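Local coordinates for protein shikimate 5'-dehydrogenase (Methanocaldococcus jannaschii, PDB 1NVT) that probably catalyses the reversible, NADP-dependent reduction of 3-dehydroshikimate to shikimate, a step in the biosynthesis of aromatic amino acids, at residues A[32-37]-A[266-271]. Numbering follows the deposited sequence.
Sequences AAFKDK and IWTGVE
Phe-34 and Thr-268 meet where two helices run out near each other: CE2 of the ring, which reaches out from helix 26-36, lies 3.9 Å from the methyl CG2 of Thr-268, the two side chains passing at a slant. CG2 of Thr-268 is anti to the carbonyl carbon, which places OG1 between the backbone N and the carbonyl carbon (chi1 62°). There OG1 accepts from Val-270 N at 3.3 Å, an ST turn across Gly-269, and also bonds to Phe-264 O one helical turn back. A serine here, lacking CG2, would probably open a gap beside Phe-34 CE2 and leave the ring freer to shift. Farther out, Lys-37 bends at chi2, its CG 4.4 Å from CG2 of Val-270 and its CE 3.6 Å from Glu-271 O; beyond that bend the chain runs extended and brings NZ to Asp-36 OD2 in a 3.5 Å salt bridge. No hydrogen bond joins the segments. This surface contact ties helix 26-36 of the substrate-binding domain to the end of helix 253-268 in the family's C-terminal region, with Phe-264 and Tyr-41 of strand 41-47 meeting the Phe-34 ring and helix 274-285 packing against Ala-32 and Ala-33.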
ATOM      1  N   ALA A  32       3.078 -12.176   7.484  1.00 33.60           N
ATOM      2  CA  ALA A  32       2.947 -13.169   8.547  1.00 34.60           C
ATOM      3  C   ALA A  32       3.630 -12.645   9.810  1.00 35.12           C
ATOM      4  O   ALA A  32       3.145 -12.846  10.921  1.00 36.17           O
ATOM      5  CB  ALA A  32       3.592 -14.483   8.123  1.00 33.89           C
ATOM      6  N   ALA A  33       4.754 -11.962   9.635  1.00 36.57           N
ATOM      7  CA  ALA A  33       5.491 -11.426  10.768  1.00 37.62           C
ATOM      8  C   ALA A  33       4.776 -10.240  11.395  1.00 38.70           C
ATOM      9  O   ALA A  33       4.934  -9.973  12.589  1.00 37.37           O
ATOM     10  CB  ALA A  33       6.889 -11.033  10.338  1.00 38.98           C
ATOM     11  N   PHE A  34       3.996  -9.523  10.587  1.00 39.91           N
ATOM     12  CA  PHE A  34       3.237  -8.377  11.088  1.00 40.24           C
ATOM     13  C   PHE A  34       2.108  -8.913  11.963  1.00 41.84           C
ATOM     14  O   PHE A  34       1.911  -8.455  13.092  1.00 41.42           O
ATOM     15  CB  PHE A  34       2.632  -7.568   9.934  1.00 39.69           C
ATOM     16  CG  PHE A  34       3.626  -6.730   9.173  1.00 37.19           C
ATOM     17  CD1 PHE A  34       3.472  -6.530   7.805  1.00 35.66           C
ATOM     18  CD2 PHE A  34       4.693  -6.120   9.819  1.00 36.95           C
ATOM     19  CE1 PHE A  34       4.369  -5.737   7.091  1.00 35.49           C
ATOM     20  CE2 PHE A  34       5.595  -5.322   9.116  1.00 35.92           C
ATOM     21  CZ  PHE A  34       5.432  -5.131   7.746  1.00 36.44           C
ATOM     22  N   LYS A  35       1.365  -9.885  11.436  1.00 42.41           N
ATOM     23  CA  LYS A  35       0.265 -10.470  12.188  1.00 44.58           C
ATOM     24  C   LYS A  35       0.749 -10.985  13.534  1.00 45.51           C
ATOM     25  O   LYS A  35       0.264 -10.557  14.582  1.00 45.14           O
ATOM     26  CB  LYS A  35      -0.375 -11.625  11.422  1.00 45.39           C
ATOM     27  CG  LYS A  35      -1.202 -11.211  10.225  1.00 48.87           C
ATOM     28  CD  LYS A  35      -2.413 -12.130  10.069  1.00 49.37           C
ATOM     29  CE  LYS A  35      -3.568 -11.691  10.973  1.00 50.84           C
ATOM     30  NZ  LYS A  35      -3.233 -11.635  12.436  1.00 52.26           N
ATOM     31  N   ASP A  36       1.710 -11.905  13.491  1.00 46.62           N
ATOM     32  CA  ASP A  36       2.280 -12.507  14.693  1.00 47.46           C
ATOM     33  C   ASP A  36       2.534 -11.481  15.797  1.00 47.13           C
ATOM     34  O   ASP A  36       2.111 -11.682  16.937  1.00 48.60           O
ATOM     35  CB  ASP A  36       3.593 -13.224  14.354  1.00 49.94           C
ATOM     36  CG  ASP A  36       4.123 -14.049  15.516  1.00 51.84           C
ATOM     37  OD1 ASP A  36       3.481 -15.065  15.868  1.00 52.23           O
ATOM     38  OD2 ASP A  36       5.175 -13.678  16.080  1.00 53.47           O
ATOM     39  N   LYS A  37       3.223 -10.391  15.456  1.00 44.60           N
ATOM     40  CA  LYS A  37       3.531  -9.334  16.419  1.00 43.73           C
ATOM     41  C   LYS A  37       2.381  -8.336  16.575  1.00 44.03           C
ATOM     42  O   LYS A  37       2.520  -7.314  17.258  1.00 43.04           O
ATOM     43  CB  LYS A  37       4.807  -8.592  15.997  1.00 43.24           C
ATOM     44  CG  LYS A  37       6.032  -8.893  16.867  1.00 44.66           C
ATOM     45  CD  LYS A  37       6.323 -10.385  16.946  1.00 43.55           C
ATOM     46  CE  LYS A  37       7.341 -10.691  18.034  1.00 44.46           C
ATOM     47  NZ  LYS A  37       7.558 -12.162  18.185  1.00 45.92           N
ATOM     48  N   ILE A 266      13.944  -2.198  11.298  1.00 41.87           N
ATOM     49  CA  ILE A 266      14.062  -0.806  10.888  1.00 40.73           C
ATOM     50  C   ILE A 266      12.727  -0.092  10.672  1.00 40.11           C
ATOM     51  O   ILE A 266      12.579   1.087  11.012  1.00 40.51           O
ATOM     52  CB  ILE A 266      14.891  -0.683   9.595  1.00 40.46           C
ATOM     53  CG1 ILE A 266      16.300  -1.233   9.836  1.00 38.31           C
ATOM     54  CG2 ILE A 266      14.937   0.775   9.149  1.00 38.88           C
ATOM     55  CD1 ILE A 266      17.247  -1.060   8.671  1.00 36.70           C
ATOM     56  N   TRP A 267      11.755  -0.795  10.101  1.00 38.75           N
ATOM     57  CA  TRP A 267      10.458  -0.185   9.845  1.00 37.36           C
ATOM     58  C   TRP A 267       9.589  -0.077  11.097  1.00 38.62           C
ATOM     59  O   TRP A 267       9.030   0.981  11.383  1.00 38.72           O
ATOM     60  CB  TRP A 267       9.672  -0.981   8.789  1.00 35.20           C
ATOM     61  CG  TRP A 267      10.334  -1.114   7.440  1.00 32.98           C
ATOM     62  CD1 TRP A 267      10.947  -0.125   6.724  1.00 31.53           C
ATOM     63  CD2 TRP A 267      10.404  -2.299   6.631  1.00 29.34           C
ATOM     64  NE1 TRP A 267      11.395  -0.621   5.522  1.00 33.11           N
ATOM     65  CE2 TRP A 267      11.075  -1.952   5.440  1.00 29.73           C
ATOM     66  CE3 TRP A 267       9.965  -3.621   6.802  1.00 31.08           C
ATOM     67  CZ2 TRP A 267      11.323  -2.876   4.418  1.00 28.39           C
ATOM     68  CZ3 TRP A 267      10.212  -4.545   5.789  1.00 32.29           C
ATOM     69  CH2 TRP A 267      10.888  -4.163   4.606  1.00 31.32           C
ATOM     70  N   THR A 268       9.484  -1.180  11.833  1.00 39.21           N
ATOM     71  CA  THR A 268       8.633  -1.263  13.014  1.00 41.28           C
ATOM     72  C   THR A 268       9.268  -1.002  14.373  1.00 44.35           C
ATOM     73  O   THR A 268       8.564  -0.710  15.345  1.00 44.70           O
ATOM     74  CB  THR A 268       7.979  -2.645  13.082  1.00 41.17           C
ATOM     75  OG1 THR A 268       8.999  -3.644  13.208  1.00 40.40           O
ATOM     76  CG2 THR A 268       7.177  -2.922  11.805  1.00 41.17           C
ATOM     77  N   GLY A 269      10.587  -1.121  14.454  1.00 46.14           N
ATOM     78  CA  GLY A 269      11.255  -0.911  15.723  1.00 46.37           C
ATOM     79  C   GLY A 269      11.116  -2.145  16.596  1.00 47.72           C
ATOM     80  O   GLY A 269      11.498  -2.131  17.765  1.00 47.51           O
ATOM     81  N   VAL A 270      10.565  -3.216  16.031  1.00 47.54           N
ATOM     82  CA  VAL A 270      10.385  -4.450  16.787  1.00 48.59           C
ATOM     83  C   VAL A 270      10.994  -5.621  16.037  1.00 49.02           C
ATOM     84  O   VAL A 270      10.979  -5.652  14.806  1.00 49.40           O
ATOM     85  CB  VAL A 270       8.883  -4.759  17.051  1.00 47.63           C
ATOM     86  CG1 VAL A 270       8.173  -3.514  17.546  1.00 47.31           C
ATOM     87  CG2 VAL A 270       8.223  -5.288  15.798  1.00 48.72           C
ATOM     88  N   GLU A 271      11.533  -6.581  16.780  1.00 49.21           N
ATOM     89  CA  GLU A 271      12.140  -7.748  16.161  1.00 50.46           C
ATOM     90  C   GLU A 271      11.072  -8.786  15.851  1.00 49.48           C
ATOM     91  O   GLU A 271      10.234  -9.110  16.686  1.00 50.88           O
ATOM     92  CB  GLU A 271      13.225  -8.343  17.061  1.00 51.37           C
ATOM     93  CG  GLU A 271      14.430  -7.429  17.238  1.00 55.07           C
ATOM     94  CD  GLU A 271      15.615  -8.128  17.887  1.00 57.37           C
ATOM     95  OE1 GLU A 271      15.448  -8.697  18.987  1.00 58.35           O
ATOM     96  OE2 GLU A 271      16.718  -8.104  17.294  1.00 57.69           O
TER